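Local coordinates for EST1E (Clostridium proteoclasticum, PDB 2WTM), which is a promiscuous feruloyl esterase of the alpha/beta-hydrolase clan, thought to hydrolyse ester bonds such as those of ferulic acid, at residues A[50-54]-A[55-59]; A[161-165]-A[166-170]; A[202-205]-A[206-209]; A[235-238]-A[239-243]. One frame throughout, in Å; residues are numbered along the deposited sequence.

Interaction 1 (A[50-54]-A[55-59]); sequences ETLNE and IGVAT
Asn53 reaches from the last turn of helix 43-54 to Val57 and Thr59, and its side-chain amide carries the polar part of this local contact. ND2 gives one hydrogen bond to Val57 O at 3.0 Å, with an N-H...O angle of 166°. The acceptor lies in the amide plane of Asn53, and the donor lies in the carbonyl plane of Val57. ND2 gives a second bond to Thr59 OG1 at 3.1 Å, again close to the amide plane. Both bonds fix the rotation of the amide. On its other side OD1 accepts a hydrogen bond from Gln49 NE2, one turn earlier in the helix. Thr59 holds OG1 between its backbone N and carbonyl carbon (chi1 54°), which turns the hydroxyl to the amide.

The backbone ends the helix in a Schellman motif. Val57 N bonds Leu52 O at 3.0 Å, and Gly56 N bonds Asn53 O at 3.1 Å. Gly56 is the C-prime residue, with a positive phi of 99°. The turn links the helix to strand 58-62 in a beta-alpha-beta unit with strand 27-33. Ile55 N adds weak bonds to Thr51 O and Leu52 O.

The apolar contacts lie around Leu52. Its CB meets Thr59 CG2 at 3.6 Å, and the two side chains cross at a slant. The same CB lies 4.1 Å from Val57 CB. Leu52 CD2 and Ile55 CD1 touch more loosely, at 4.5 Å. Leu52 and Val57 also both pack on Cys30 of strand 27-33, while Leu52 and Ile55 both reach Met245 of helix 234-249.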
loop_
_atom_site.group_PDB
_atom_site.type_symbol
_atom_site.label_atom_id
_atom_site.label_comp_id
_atom_site.label_asym_id
_atom_site.label_seq_id
_atom_site.Cartn_x
_atom_site.Cartn_y
_atom_site.Cartn_z
ATOM N N GLU A 50 -7.828 -18.042 22.419
ATOM C CA GLU A 50 -7.996 -18.703 23.750
ATOM C C GLU A 50 -6.818 -19.563 24.070
ATOM O O GLU A 50 -6.297 -19.527 25.179
ATOM C CB GLU A 50 -9.304 -19.488 23.777
ATOM C CG GLU A 50 -10.483 -18.534 23.888
ATOM C CD GLU A 50 -11.833 -19.180 24.033
ATOM O OE1 GLU A 50 -11.973 -20.374 23.724
ATOM O OE2 GLU A 50 -12.773 -18.429 24.345
ATOM N N THR A 51 -6.360 -20.318 23.085
ATOM C CA THR A 51 -5.139 -21.071 23.220
ATOM C C THR A 51 -3.928 -20.247 23.623
ATOM O O THR A 51 -3.159 -20.600 24.498
ATOM C CB THR A 51 -4.835 -21.825 21.906
ATOM O OG1 THR A 51 -5.899 -22.748 21.631
ATOM C CG2 THR A 51 -3.534 -22.534 21.989
ATOM N N LEU A 52 -3.725 -19.106 22.947
ATOM C CA LEU A 52 -2.624 -18.244 23.284
ATOM C C LEU A 52 -2.718 -17.730 24.709
ATOM O O LEU A 52 -1.737 -17.732 25.423
ATOM C CB LEU A 52 -2.464 -17.128 22.222
ATOM C CG LEU A 52 -2.087 -17.670 20.852
ATOM C CD1 LEU A 52 -2.332 -16.620 19.830
ATOM C CD2 LEU A 52 -0.655 -18.050 20.874
ATOM N N ASN A 53 -3.888 -17.243 25.106
ATOM C CA ASN A 53 -4.058 -16.738 26.450
ATOM C C ASN A 53 -3.758 -17.846 27.488
ATOM O O ASN A 53 -3.193 -17.580 28.503
ATOM C CB ASN A 53 -5.504 -16.245 26.692
ATOM C CG ASN A 53 -5.981 -15.118 25.758
ATOM O OD1 ASN A 53 -7.180 -14.990 25.587
ATOM N ND2 ASN A 53 -5.081 -14.293 25.230
ATOM N N GLU A 54 -4.136 -19.056 27.163
ATOM C CA GLU A 54 -3.910 -20.191 28.067
ATOM C C GLU A 54 -2.445 -20.485 28.343
ATOM O O GLU A 54 -2.081 -20.906 29.457
ATOM C CB GLU A 54 -4.637 -21.329 27.459
ATOM C CG GLU A 54 -4.659 -22.521 28.225
ATOM C CD GLU A 54 -5.618 -23.427 27.618
ATOM O OE1 GLU A 54 -5.145 -24.320 26.872
ATOM O OE2 GLU A 54 -6.832 -23.170 27.850
ATOM N N ILE A 55 -1.541 -20.251 27.380
ATOM C CA ILE A 55 -0.119 -20.418 27.614
ATOM C C ILE A 55 0.613 -19.156 28.088
ATOM O O ILE A 55 1.811 -19.118 28.207
ATOM C CB ILE A 55 0.600 -21.032 26.386
ATOM C CG1 ILE A 55 0.535 -20.072 25.169
ATOM C CG2 ILE A 55 -0.018 -22.356 26.036
ATOM C CD1 ILE A 55 1.386 -20.521 24.007
ATOM N N GLY A 56 -0.130 -18.084 28.361
ATOM C CA GLY A 56 0.481 -16.881 28.883
ATOM C C GLY A 56 0.773 -15.748 27.922
ATOM O O GLY A 56 1.578 -14.889 28.207
ATOM N N VAL A 57 0.093 -15.797 26.801
ATOM C CA VAL A 57 0.259 -14.771 25.723
ATOM C C VAL A 57 -1.013 -13.969 25.634
ATOM O O VAL A 57 -2.088 -14.479 25.350
ATOM C CB VAL A 57 0.675 -15.497 24.369
ATOM C CG1 VAL A 57 0.783 -14.498 23.180
ATOM C CG2 VAL A 57 1.997 -16.198 24.510
ATOM N N ALA A 58 -0.852 -12.670 25.847
ATOM C CA ALA A 58 -1.971 -11.743 25.626
ATOM C C ALA A 58 -2.224 -11.709 24.110
ATOM O O ALA A 58 -1.359 -12.020 23.309
ATOM C CB ALA A 58 -1.617 -10.426 26.104
ATOM N N THR A 59 -3.442 -11.333 23.749
ATOM C CA THR A 59 -3.815 -11.291 22.329
ATOM C C THR A 59 -4.496 -9.991 22.025
ATOM O O THR A 59 -5.248 -9.433 22.852
ATOM C CB THR A 59 -4.715 -12.464 21.961
ATOM O OG1 THR A 59 -5.879 -12.512 22.847
ATOM C CG2 THR A 59 -3.894 -13.783 22.004
#

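Interaction 2 (A[161-165]-A[166-170]); sequences DAWDG and RKLKG
Arg166 runs, extended from CG to NE, past the carbonyl of Trp163; this end and the indole are the tightly packed part of the hairpin. Strands 159-162 and 166-169 run antiparallel. Ala162 and Arg166 form a hydrogen-bonded pair: Ala162 N to Arg166 O is 3.1 Å, and Arg166 N to Ala162 O is 3.0 Å. Trp163 to Gly165 close the turn, all with positive phi. The hairpin lies apart from the central sheet, between strands 125-131 and 192-197, where alpha/beta hydrolases commonly carry a cap or lid insertion; it may be part of one.

Arg166 NH1 gives a hydrogen bond to Trp163 O at 3.0 Å. The bond is bent, with an N-H...O angle of 140°. NH1 stands above the carbonyl plane, and the oxygen is tilted from the guanidinium plane. Arg166 CD also lies 4.1 Å from Trp163 CB.

The indole is held by apolar contacts. Ala162 CB sits over the centre of one face. Leu168 CB meets CZ3 of Trp163 at 3.9 Å, and the two side chains approach aslant. Phe36 stacks edge-to-face with the ring, and Leu149 also touches it.

The side with Asp161 and Lys167 is looser and exposed. This non-hydrogen-bonded pair lies side by side, pointing the same way. Asp161 OD1 touches Lys167 CG at 3.9 Å, but Asp161 OD2 stays 5.8 Å from Lys167 NZ. In the turn, exposed Asp164 keeps its OD2 5.4 Å from Arg166 NH1. The opposite charges may still attract, but none meets in a salt bridge across the contact.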
loop_
_atom_site.group_PDB
_atom_site.type_symbol
_atom_site.label_atom_id
_atom_site.label_comp_id
_atom_site.label_asym_id
_atom_site.label_seq_id
_atom_site.Cartn_x
_atom_site.Cartn_y
_atom_site.Cartn_z
ATOM N N ASP A 161 -19.091 -8.388 -7.590
ATOM C CA ASP A 161 -20.244 -8.582 -6.699
ATOM C C ASP A 161 -20.299 -10.081 -6.405
ATOM O O ASP A 161 -20.458 -10.903 -7.320
ATOM C CB ASP A 161 -21.556 -8.159 -7.389
ATOM C CG ASP A 161 -21.823 -6.695 -7.324
ATOM O OD1 ASP A 161 -20.863 -5.872 -7.240
ATOM O OD2 ASP A 161 -23.000 -6.298 -7.166
ATOM N N ALA A 162 -20.035 -10.469 -5.156
ATOM C CA ALA A 162 -19.977 -11.885 -4.793
ATOM C C ALA A 162 -19.986 -11.975 -3.249
ATOM O O ALA A 162 -20.339 -10.987 -2.597
ATOM C CB ALA A 162 -18.782 -12.529 -5.401
ATOM N N TRP A 163 -19.723 -13.151 -2.720
ATOM C CA TRP A 163 -19.528 -13.325 -1.244
ATOM C C TRP A 163 -20.778 -12.918 -0.484
ATOM O O TRP A 163 -20.809 -11.987 0.336
ATOM C CB TRP A 163 -18.273 -12.504 -0.809
ATOM C CG TRP A 163 -17.149 -12.776 -1.739
ATOM C CD1 TRP A 163 -16.525 -13.911 -1.882
ATOM C CD2 TRP A 163 -16.549 -11.858 -2.687
ATOM N NE1 TRP A 163 -15.601 -13.847 -2.859
ATOM C CE2 TRP A 163 -15.619 -12.577 -3.385
ATOM C CE3 TRP A 163 -16.805 -10.525 -3.055
ATOM C CZ2 TRP A 163 -14.840 -12.030 -4.411
ATOM C CZ3 TRP A 163 -16.028 -9.969 -4.119
ATOM C CH2 TRP A 163 -15.070 -10.696 -4.746
ATOM N N ASP A 164 -21.905 -13.625 -0.719
ATOM C CA ASP A 164 -23.094 -13.300 0.091
ATOM C C ASP A 164 -23.569 -11.870 0.140
ATOM O O ASP A 164 -23.947 -11.281 1.194
ATOM C CB ASP A 164 -22.900 -13.771 1.517
ATOM C CG ASP A 164 -23.418 -15.113 1.732
ATOM O OD1 ASP A 164 -23.133 -16.021 0.890
ATOM O OD2 ASP A 164 -24.098 -15.253 2.792
ATOM N N GLY A 165 -23.658 -11.292 -1.031
ATOM C CA GLY A 165 -24.225 -10.019 -1.185
ATOM C C GLY A 165 -23.343 -8.813 -0.931
ATOM O O GLY A 165 -23.852 -7.711 -0.724
ATOM N N ARG A 166 -22.038 -9.046 -1.092
ATOM C CA ARG A 166 -21.063 -7.979 -0.901
ATOM C C ARG A 166 -20.642 -7.452 -2.276
ATOM O O ARG A 166 -20.825 -8.101 -3.333
ATOM C CB ARG A 166 -19.845 -8.535 -0.204
ATOM C CG ARG A 166 -20.141 -8.791 1.267
ATOM C CD ARG A 166 -18.998 -9.461 1.892
ATOM N NE ARG A 166 -19.214 -9.565 3.337
ATOM C CZ ARG A 166 -19.700 -10.656 3.913
ATOM N NH1 ARG A 166 -19.947 -11.766 3.211
ATOM N NH2 ARG A 166 -19.881 -10.666 5.245
ATOM N N LYS A 167 -20.022 -6.290 -2.240
ATOM C CA LYS A 167 -19.506 -5.631 -3.405
ATOM C C LYS A 167 -18.031 -5.311 -3.116
ATOM O O LYS A 167 -17.686 -4.978 -2.019
ATOM C CB LYS A 167 -20.228 -4.292 -3.600
ATOM C CG LYS A 167 -21.719 -4.284 -3.771
ATOM C CD LYS A 167 -22.198 -2.848 -3.926
ATOM C CE LYS A 167 -23.674 -2.680 -4.288
ATOM N NZ LYS A 167 -23.943 -1.200 -4.463
ATOM N N LEU A 168 -17.214 -5.313 -4.145
ATOM C CA LEU A 168 -15.807 -4.988 -3.968
ATOM C C LEU A 168 -15.351 -4.127 -5.144
ATOM O O LEU A 168 -15.440 -4.577 -6.286
ATOM C CB LEU A 168 -14.987 -6.252 -3.837
ATOM C CG LEU A 168 -13.487 -6.103 -3.559
ATOM C CD1 LEU A 168 -13.347 -5.516 -2.097
ATOM C CD2 LEU A 168 -12.750 -7.406 -3.721
ATOM N N LYS A 169 -14.757 -2.956 -4.872
ATOM C CA LYS A 169 -14.213 -2.138 -5.958
ATOM C C LYS A 169 -12.981 -2.756 -6.563
ATOM O O LYS A 169 -12.190 -3.420 -5.920
ATOM C CB LYS A 169 -13.934 -0.719 -5.473
ATOM C CG LYS A 169 -15.177 0.057 -5.119
ATOM C CD LYS A 169 -14.902 1.414 -4.665
ATOM C CE LYS A 169 -16.295 2.135 -4.409
ATOM N NZ LYS A 169 -16.018 3.456 -3.706
ATOM N N GLY A 170 -12.784 -2.549 -7.870
ATOM C CA GLY A 170 -11.614 -3.160 -8.536
ATOM C C GLY A 170 -10.308 -2.579 -8.072
ATOM O O GLY A 170 -9.261 -3.195 -8.293
#

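Interaction 3 (A[202-205]-A[206-209]); sequences AVPY and EASV
Tyr205 lays one face of its ring against Val209, one turn on in helix 205-214. This is a CH-pi contact: Val209 CG2 stands 3.9 Å from the centroid of the Tyr205 ring and 28° off the ring normal. The methyl is displaced toward the hydroxyl end, with CE2 of Tyr205 at 3.5 Å from Val209 CG2. Tyr205 CG is anti to the backbone N (chi1 170°), which swings the ring along the helix toward Val209. Leu220 of strand 218-223 touches both side chains.

A smaller apolar contact joins Pro204 CG to Ala207 CB at 4.2 Å.

The hydrogen bonds are those of a helix start. Ala207 N bonds Pro204 O at 3.2 Å. Tyr205 O accepts two: one from Val209 N at 3.2 Å, with an N-H...O angle of 161°, and a weak one from Ser208 N.

Polar side-chain ends are bound further off: Tyr205 OH hydrogen-bonds Thr222 OG1, and Ser208 OG hydrogen-bonds His196 ND1. In the loop ahead of the helix, the backbone N atoms of Ala202 and Val203 both bond OD1 of Asp200, the probable acid of a Ser-His-Asp triad with Ser108 and His228.

The chemistry is thus divided: the ring face gives dispersion contact along the helix surface, between residues one turn apart, while the two hydroxyls tie the first turn to neighbouring strands.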
loop_
_atom_site.group_PDB
_atom_site.type_symbol
_atom_site.label_atom_id
_atom_site.label_comp_id
_atom_site.label_asym_id
_atom_site.label_seq_id
_atom_site.Cartn_x
_atom_site.Cartn_y
_atom_site.Cartn_z
ATOM N N ALA A 202 -10.720 -23.180 -0.596
ATOM C CA ALA A 202 -10.735 -21.729 -0.818
ATOM C C ALA A 202 -9.405 -21.251 -1.299
ATOM O O ALA A 202 -9.349 -20.396 -2.189
ATOM C CB ALA A 202 -11.127 -21.024 0.460
ATOM N N VAL A 203 -8.339 -21.735 -0.680
ATOM C CA VAL A 203 -6.961 -21.369 -1.060
ATOM C C VAL A 203 -6.109 -22.613 -1.093
ATOM O O VAL A 203 -6.147 -23.446 -0.156
ATOM C CB VAL A 203 -6.429 -20.197 -0.087
ATOM C CG1 VAL A 203 -7.423 -19.045 -0.073
ATOM C CG2 VAL A 203 -6.239 -20.664 1.300
ATOM N N PRO A 204 -5.331 -22.795 -2.174
ATOM C CA PRO A 204 -4.669 -24.048 -2.415
ATOM C C PRO A 204 -3.590 -24.393 -1.415
ATOM O O PRO A 204 -2.676 -23.591 -1.177
ATOM C CB PRO A 204 -4.029 -23.825 -3.815
ATOM C CG PRO A 204 -3.834 -22.384 -3.888
ATOM C CD PRO A 204 -5.066 -21.838 -3.270
ATOM N N TYR A 205 -3.737 -25.579 -0.805
ATOM C CA TYR A 205 -2.737 -26.153 0.110
ATOM C C TYR A 205 -1.296 -26.091 -0.406
ATOM O O TYR A 205 -0.380 -25.790 0.356
ATOM C CB TYR A 205 -3.127 -27.628 0.433
ATOM C CG TYR A 205 -2.087 -28.433 1.177
ATOM C CD1 TYR A 205 -1.839 -28.196 2.527
ATOM C CD2 TYR A 205 -1.355 -29.456 0.556
ATOM C CE1 TYR A 205 -0.895 -28.878 3.182
ATOM C CE2 TYR A 205 -0.392 -30.166 1.215
ATOM C CZ TYR A 205 -0.161 -29.902 2.518
ATOM O OH TYR A 205 0.805 -30.620 3.168
ATOM N N GLU A 206 -1.080 -26.395 -1.691
ATOM C CA GLU A 206 0.251 -26.553 -2.230
ATOM C C GLU A 206 1.011 -25.235 -2.238
ATOM O O GLU A 206 2.252 -25.210 -2.203
ATOM C CB GLU A 206 0.208 -27.186 -3.644
ATOM C CG GLU A 206 1.593 -27.409 -4.292
ATOM C CD GLU A 206 2.494 -28.355 -3.491
ATOM O OE1 GLU A 206 1.962 -29.107 -2.650
ATOM O OE2 GLU A 206 3.741 -28.368 -3.720
ATOM N N ALA A 207 0.293 -24.111 -2.275
ATOM C CA ALA A 207 1.014 -22.847 -2.168
ATOM C C ALA A 207 1.676 -22.683 -0.809
ATOM O O ALA A 207 2.786 -22.175 -0.675
ATOM C CB ALA A 207 0.107 -21.673 -2.499
ATOM N N SER A 208 1.028 -23.172 0.230
ATOM C CA SER A 208 1.645 -23.146 1.539
ATOM C C SER A 208 2.820 -24.099 1.676
ATOM O O SER A 208 3.769 -23.830 2.381
ATOM C CB SER A 208 0.631 -23.486 2.629
ATOM O OG SER A 208 -0.201 -22.379 2.946
ATOM N N VAL A 209 2.722 -25.271 1.046
ATOM C CA VAL A 209 3.902 -26.122 0.916
ATOM C C VAL A 209 5.057 -25.346 0.290
ATOM O O VAL A 209 6.160 -25.356 0.827
ATOM C CB VAL A 209 3.609 -27.422 0.098
ATOM C CG1 VAL A 209 4.867 -28.270 -0.042
ATOM C CG2 VAL A 209 2.447 -28.203 0.733
#

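Interaction 4 (A[235-238]-A[239-243]); sequences ELVT and EAVKE
Helix 234-249, near the C-terminus of the chain, carries this contact between successive turns. Its backbone bonds run from each residue to the fourth one back. Glu239 N bonds Glu235 O at 3.0 Å, and Ala240 N bonds Leu236 O at 3.1 Å. The Val241 N to Val237 O bond, 3.0 Å, is nearly straight, with an N-H...O angle of 169°. Lys242 N reaches Thr238 O at 2.9 Å. Ala240 N adds a weak second bond to Val237 O.

These are the regular bonds of an alpha helix. The helix packs against helix 43-54 through Thr238, Val241 and Lys242, and against strand 218-223 through Leu236, Val237 and Ala240.

Side chains meet the preceding turn mainly by carbon-to-carbonyl contacts. Glu239 has CG beside its backbone N (chi1 -84°), which brings Glu239 CG to 3.5 Å from Glu235 O. Val241 CG2 lies 3.4 Å from Val237 O. The two valines line up along the buried side, but their methyls, Val237 CG1 and Val241 CG2, touch only loosely at 4.5 Å. Lys242 CB sits 3.3 Å from Thr238 O, and its extended chain leads away from that turn. Glu235 turns its carboxylate elsewhere, with OE2 hydrogen-bonded to His233 ND1.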
loop_
_atom_site.group_PDB
_atom_site.type_symbol
_atom_site.label_atom_id
_atom_site.label_comp_id
_atom_site.label_asym_id
_atom_site.label_seq_id
_atom_site.Cartn_x
_atom_site.Cartn_y
_atom_site.Cartn_z
ATOM N N GLU A 235 -9.053 -28.519 16.659
ATOM C CA GLU A 235 -8.093 -28.873 17.723
ATOM C C GLU A 235 -6.669 -29.187 17.306
ATOM O O GLU A 235 -5.738 -29.018 18.076
ATOM C CB GLU A 235 -8.645 -30.018 18.578
ATOM C CG GLU A 235 -8.599 -31.401 17.998
ATOM C CD GLU A 235 -9.582 -31.704 16.868
ATOM O OE1 GLU A 235 -10.576 -30.953 16.635
ATOM O OE2 GLU A 235 -9.386 -32.750 16.221
ATOM N N LEU A 236 -6.506 -29.699 16.086
ATOM C CA LEU A 236 -5.179 -29.982 15.627
ATOM C C LEU A 236 -4.472 -28.663 15.322
ATOM O O LEU A 236 -3.242 -28.534 15.455
ATOM C CB LEU A 236 -5.226 -30.862 14.399
ATOM C CG LEU A 236 -5.642 -32.316 14.732
ATOM C CD1 LEU A 236 -5.587 -33.135 13.505
ATOM C CD2 LEU A 236 -4.756 -32.936 15.864
ATOM N N VAL A 237 -5.239 -27.702 14.863
ATOM C CA VAL A 237 -4.678 -26.353 14.633
ATOM C C VAL A 237 -4.252 -25.702 15.955
ATOM O O VAL A 237 -3.118 -25.212 16.072
ATOM C CB VAL A 237 -5.676 -25.459 13.885
ATOM C CG1 VAL A 237 -5.129 -24.026 13.708
ATOM C CG2 VAL A 237 -6.042 -26.063 12.546
ATOM N N THR A 238 -5.123 -25.676 16.957
ATOM C CA THR A 238 -4.752 -25.020 18.166
ATOM C C THR A 238 -3.615 -25.784 18.860
ATOM O O THR A 238 -2.773 -25.191 19.457
ATOM C CB THR A 238 -5.926 -24.894 19.135
ATOM O OG1 THR A 238 -6.444 -26.196 19.402
ATOM C CG2 THR A 238 -7.056 -24.081 18.542
ATOM N N GLU A 239 -3.580 -27.108 18.761
ATOM C CA GLU A 239 -2.405 -27.800 19.339
ATOM C C GLU A 239 -1.092 -27.441 18.643
ATOM O O GLU A 239 -0.038 -27.341 19.266
ATOM C CB GLU A 239 -2.597 -29.327 19.339
ATOM C CG GLU A 239 -3.382 -29.837 20.515
ATOM C CD GLU A 239 -2.817 -29.347 21.865
ATOM O OE1 GLU A 239 -1.643 -29.657 22.256
ATOM O OE2 GLU A 239 -3.576 -28.576 22.491
ATOM N N ALA A 240 -1.169 -27.176 17.342
ATOM C CA ALA A 240 0.077 -26.860 16.637
ATOM C C ALA A 240 0.582 -25.451 17.015
ATOM O O ALA A 240 1.755 -25.205 17.215
ATOM C CB ALA A 240 -0.145 -26.962 15.168
ATOM N N VAL A 241 -0.368 -24.529 17.115
ATOM C CA VAL A 241 -0.091 -23.153 17.550
ATOM C C VAL A 241 0.481 -23.163 18.968
ATOM O O VAL A 241 1.475 -22.539 19.255
ATOM C CB VAL A 241 -1.387 -22.303 17.486
ATOM C CG1 VAL A 241 -1.252 -20.977 18.227
ATOM C CG2 VAL A 241 -1.809 -22.082 16.007
ATOM N N LYS A 242 -0.132 -23.952 19.830
ATOM C CA LYS A 242 0.315 -24.077 21.205
ATOM C C LYS A 242 1.737 -24.586 21.332
ATOM O O LYS A 242 2.543 -23.975 21.999
ATOM C CB LYS A 242 -0.654 -24.972 21.961
ATOM C CG LYS A 242 -0.298 -25.130 23.432
ATOM C CD LYS A 242 -1.074 -26.323 24.076
ATOM C CE LYS A 242 -1.094 -26.186 25.594
ATOM N NZ LYS A 242 -1.806 -27.343 26.289
ATOM N N GLU A 243 2.065 -25.678 20.640
ATOM C CA GLU A 243 3.416 -26.266 20.761
ATOM C C GLU A 243 4.516 -25.342 20.195
ATOM O O GLU A 243 5.546 -25.072 20.769
ATOM C CB GLU A 243 3.473 -27.602 20.026
ATOM C CG GLU A 243 2.745 -28.738 20.834
ATOM C CD GLU A 243 2.655 -30.114 20.123
ATOM O OE1 GLU A 243 3.486 -30.396 19.181
ATOM O OE2 GLU A 243 1.731 -30.903 20.534
#

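Overall arrangement
The four contacts follow one another along the chain in the order 1, 2, 3, 4. Interactions 1 and 4 are neighbours, with centres about 12 Å apart. Helix 43-54 and helix 234-249 touch there, through Thr51 on Thr238 and Lys242, and Leu52 on Val241. Interaction 1 runs into strand 58-62 of the mixed sheet, and interaction 4 packs on its outermost strand 218-223. Interaction 3 also meets that strand; its centre is about 19 Å from that of interaction 4. Interaction 2 lies about 34 Å from interaction 1 between centres. Interactions 1, 3 and 4 thus belong to helices flanking the central sheet of an alpha/beta-hydrolase fold, interaction 3 next to the probable triad, while the hairpin stands outside that sheet.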